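Serine/threonine-protein kinase Tel1 (Chaetomium thermophilum, PDB 6SKY) phosphorylates serine and threonine residues of proteins at the expense of ATP, as an ATM-family kinase that probably activates checkpoint signalling after DNA damage. Local coordinates at the interface of chains A and B. Sequence-based numbering; all coordinates share one arbitrary frame. Chains: chain A/B, Serine/threonine-protein kinase Tel1.

Contact 1: the interface of chains A and B. Residues chain A 1942, 1945, 1954, 1958; chain B 2217, 2219.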
# COMPACT_ATOMS: atom_id res chain seq x y z
N VAL A 1942 4.28 -18.39 8.10
CA VAL A 1942 3.97 -17.29 7.18
C VAL A 1942 4.94 -17.30 6.01
O VAL A 1942 4.56 -17.02 4.87
CB VAL A 1942 4.00 -15.95 7.93
CG1 VAL A 1942 3.75 -14.81 6.98
CG2 VAL A 1942 2.98 -15.96 9.02
N ARG A 1945 3.81 -20.04 3.63
CA ARG A 1945 2.68 -19.60 2.83
C ARG A 1945 3.10 -18.59 1.77
O ARG A 1945 2.53 -18.57 0.68
CB ARG A 1945 1.60 -19.02 3.72
CG ARG A 1945 0.45 -18.43 2.94
CD ARG A 1945 -0.52 -17.70 3.82
NE ARG A 1945 0.08 -16.54 4.48
CZ ARG A 1945 0.35 -15.39 3.87
NH1 ARG A 1945 0.89 -14.39 4.55
NH2 ARG A 1945 0.11 -15.25 2.58
N LYS A 1954 8.05 -9.77 -0.52
CA LYS A 1954 7.50 -10.11 0.79
C LYS A 1954 8.13 -11.37 1.34
O LYS A 1954 8.33 -11.49 2.55
CB LYS A 1954 5.99 -10.25 0.69
CG LYS A 1954 5.31 -10.51 2.01
CD LYS A 1954 4.84 -9.24 2.66
CE LYS A 1954 3.96 -9.55 3.86
NZ LYS A 1954 3.41 -8.30 4.46
N PHE A 1958 11.40 -12.00 4.74
CA PHE A 1958 11.44 -13.05 5.74
C PHE A 1958 12.59 -14.01 5.50
O PHE A 1958 13.24 -14.48 6.45
CB PHE A 1958 10.12 -13.80 5.76
CG PHE A 1958 8.97 -13.00 6.30
CD1 PHE A 1958 8.37 -12.03 5.55
CD2 PHE A 1958 8.50 -13.23 7.57
CE1 PHE A 1958 7.32 -11.31 6.05
CE2 PHE A 1958 7.45 -12.51 8.06
CZ PHE A 1958 6.87 -11.55 7.30
N HIS B 2217 3.62 -6.33 9.76
CA HIS B 2217 3.75 -6.59 8.34
C HIS B 2217 2.42 -6.84 7.64
O HIS B 2217 2.42 -7.06 6.42
CB HIS B 2217 4.67 -7.78 8.09
CG HIS B 2217 6.11 -7.39 7.99
ND1 HIS B 2217 6.92 -7.25 9.09
CD2 HIS B 2217 6.86 -7.08 6.91
CE1 HIS B 2217 8.12 -6.89 8.69
NE2 HIS B 2217 8.12 -6.78 7.38
N GLU B 2219 0.05 -9.31 8.57
CA GLU B 2219 -0.52 -10.63 8.84
C GLU B 2219 -1.32 -10.56 10.12
O GLU B 2219 -0.81 -10.80 11.21
CB GLU B 2219 0.57 -11.68 8.94
CG GLU B 2219 1.72 -11.50 7.99
CD GLU B 2219 1.29 -11.59 6.56
OE1 GLU B 2219 1.54 -10.64 5.81
OE2 GLU B 2219 0.70 -12.63 6.18
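A:Arg1945 and A:Lys1954 meet the two oxygens of the B:Glu2219 carboxylate in a charge-paired patch of the FAT-domain dimer interface of this ATM-type PIKK. The guanidinium comes tip to tip with the acid in a salt bridge, NH1 of A:Arg1945 lying 2.4 Å from OE2 of B:Glu2219, a separation modelled too short for its exact value to be leaned on. The two flat groups are nearly parallel (5°) but stepped apart, and the N-H does not point at the oxygen, so no hydrogen-bond alignment is seen. Arginine suits the place because its long chain carries the charge out to the partner. The ammonium of A:Lys1954 takes the other oxygen, its NZ 3.3 Å from OE1 of B:Glu2219 in a salt bridge whose hydrogen bond is weak.

The same NZ of A:Lys1954 lies 2.5 Å from the backbone O of B:His2217, a hydrogen bond by its chemistry, modelled rather short. That carbonyl belongs to the last residue of helix 2203-2217, and the negative end of the helix dipole would tend to favour a cation here. A long, flexible lysine suits the place because one ammonium can serve both acceptors.

Less polar contacts flank the charges. CG1 of A:Val1942, one turn before A:Arg1945 on helix 1939-1948, packs 4.0 Å from CG of B:Glu2219, a short branched side chain lying against the methylene stem of the acid. A:Phe1958, one turn after A:Lys1954 on helix 1953-1968, has a flat ring that can present its tip to a face of the B:His2217 imidazole, with CZ 4.3 Å above the ring plane and offset toward the rim. The planes make 59°, an edge-to-face pair.

B:Glu2219 itself sits in the short link before helix 2220-2232. Its CG is anti to the carbonyl carbon and its chain bends at chi2 (-63°), which carries the carboxylate between the two basic side chains; a glutamate suits because its two oxygens can face two cations.

Contact 2: the interface of chains A and B. Residues chain A 1956, 1960, 1963-1964, 1981, 1993, 1997; chain B 1990, 1992-1993, 1996.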
# COMPACT_ATOMS: atom_id res chain seq x y z
N LEU A 1956 11.16 -12.30 0.24
CA LEU A 1956 12.57 -11.94 0.31
C LEU A 1956 12.91 -11.33 1.66
O LEU A 1956 13.99 -11.58 2.19
CB LEU A 1956 12.91 -10.97 -0.82
CG LEU A 1956 14.27 -10.29 -0.78
CD1 LEU A 1956 15.37 -11.31 -0.83
CD2 LEU A 1956 14.40 -9.34 -1.93
N GLY A 1960 15.49 -13.29 3.93
CA GLY A 1960 16.72 -12.62 4.28
C GLY A 1960 16.95 -12.58 5.78
O GLY A 1960 18.07 -12.75 6.25
N TYR A 1963 18.02 -16.07 6.77
CA TYR A 1963 19.33 -16.36 6.24
C TYR A 1963 20.42 -15.66 7.03
O TYR A 1963 21.45 -16.27 7.35
CB TYR A 1963 19.36 -15.94 4.78
CG TYR A 1963 20.62 -16.25 4.02
CD1 TYR A 1963 21.17 -15.31 3.18
CD2 TYR A 1963 21.23 -17.47 4.13
CE1 TYR A 1963 22.30 -15.58 2.48
CE2 TYR A 1963 22.37 -17.75 3.42
CZ TYR A 1963 22.89 -16.79 2.60
OH TYR A 1963 24.03 -17.05 1.89
N ASP A 1964 20.23 -14.39 7.37
CA ASP A 1964 21.20 -13.70 8.22
C ASP A 1964 21.31 -14.37 9.57
O ASP A 1964 22.41 -14.61 10.07
CB ASP A 1964 20.79 -12.25 8.41
CG ASP A 1964 20.73 -11.49 7.12
OD1 ASP A 1964 21.13 -12.04 6.08
OD2 ASP A 1964 20.27 -10.32 7.16
N LEU A 1981 16.15 -18.57 -1.08
CA LEU A 1981 16.38 -17.22 -1.58
C LEU A 1981 16.55 -17.22 -3.09
O LEU A 1981 15.91 -16.44 -3.79
CB LEU A 1981 17.59 -16.60 -0.90
CG LEU A 1981 17.25 -15.84 0.37
CD1 LEU A 1981 18.51 -15.39 1.02
CD2 LEU A 1981 16.40 -14.66 0.00
N LEU A 1993 21.36 -10.77 -8.82
CA LEU A 1993 21.45 -11.14 -7.41
C LEU A 1993 21.43 -12.65 -7.24
O LEU A 1993 22.19 -13.19 -6.43
CB LEU A 1993 20.31 -10.50 -6.63
CG LEU A 1993 20.48 -9.07 -6.14
CD1 LEU A 1993 20.28 -8.09 -7.28
CD2 LEU A 1993 19.51 -8.80 -5.02
N LEU A 1997 24.29 -15.14 -5.74
CA LEU A 1997 23.98 -16.10 -4.69
C LEU A 1997 24.30 -17.53 -5.11
O LEU A 1997 24.54 -18.39 -4.26
CB LEU A 1997 22.52 -16.01 -4.30
CG LEU A 1997 22.12 -15.25 -3.04
CD1 LEU A 1997 20.64 -15.38 -2.86
CD2 LEU A 1997 22.83 -15.82 -1.85
N LEU B 1990 19.53 -6.71 5.09
CA LEU B 1990 19.83 -7.97 4.43
C LEU B 1990 21.34 -8.14 4.31
O LEU B 1990 21.93 -7.78 3.29
CB LEU B 1990 19.17 -8.00 3.06
CG LEU B 1990 17.67 -7.77 3.13
CD1 LEU B 1990 17.08 -7.76 1.75
CD2 LEU B 1990 17.05 -8.85 3.96
N GLY B 1992 23.28 -11.06 4.54
CA GLY B 1992 23.79 -12.19 3.79
C GLY B 1992 23.82 -11.94 2.29
O GLY B 1992 24.75 -12.36 1.60
N LEU B 1993 22.81 -11.24 1.78
CA LEU B 1993 22.80 -10.91 0.36
C LEU B 1993 23.93 -9.95 0.00
O LEU B 1993 24.59 -10.11 -1.02
CB LEU B 1993 21.46 -10.31 -0.03
CG LEU B 1993 20.31 -11.25 -0.36
CD1 LEU B 1993 19.71 -11.84 0.90
CD2 LEU B 1993 19.27 -10.52 -1.16
N SER B 1996 27.16 -11.92 -0.08
CA SER B 1996 27.36 -12.64 -1.33
C SER B 1996 27.68 -11.70 -2.48
O SER B 1996 28.41 -12.07 -3.40
CB SER B 1996 26.13 -13.47 -1.66
OG SER B 1996 25.11 -12.66 -2.19
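A:Asp1964 and B:Gly1992 form a polar contact of this helix-packing patch in the FAT-domain dimer interface. The backbone N of B:Gly1992 donates to OD1 of A:Asp1964 over 2.8 Å, with 153° at the hydrogen, and reaches the oxygen from above the carboxylate plane, 48° out of it. The donor lies in the first turn of helix 1991-1999, where the positive end of the helix dipole would favour an acid. An alanine in place of A:Asp1964 would probably leave the B:Gly1992 N-H without this acceptor and the helix start without its facing negative charge.

A second hydrogen bond stays within chain B: OG of B:Ser1996 donates to the carbonyl O of B:Leu1993, one turn back. With its hydroxyl so occupied, the small serine can take an apolar neighbour: CD2 of A:Leu1997 rests on both its OG, at 3.9 Å, and its CB, at 4.0 Å.

The apolar contacts centre on B:Leu1993, whose forked end divides between two leucines. Its CD1 meets CD1 of A:Leu1981 at 3.8 Å, and its CD2 meets CD1 of A:Leu1956 at 4.0 Å. Glycines allow close approach on both sides: CD2 of B:Leu1990 lies 3.8 Å from CA of A:Gly1960, while CE1 of the A:Tyr1963 ring lies 3.9 Å from CA of B:Gly1992, which stands out of the ring plane. The tyrosine CG is anti to its backbone N (chi1 -176°), extending the ring from its helix toward the partner.

Within the fold, helices 1953-1968, 1974-1988 and 1991-1999 of chain A together receive the start of helix 1991-1999 of chain B. The two Leu1993 copies approach each other, CD2 to CD2 4.2 Å, placing the patch beside the two-fold axis.

About 16 Å separates the C-alpha centres of contact 1 and contact 2, and helix 1953-1968 of chain A joins them. It supplies A:Lys1954 and A:Phe1958 to contact 1, while A:Leu1956, A:Gly1960, A:Tyr1963 and A:Asp1964 serve contact 2. Chain B answers with distant stretches of its sequence: the end of helix 2203-2217 with the link after it, and the first part of helix 1991-1999 with the residue just before it. The two contacts thus interleave along the helix's first turns, and contact 2 continues to A:Asp1964. Two-fold symmetry repeats both with the chains exchanged, which should help fix how the FAT domains are paired.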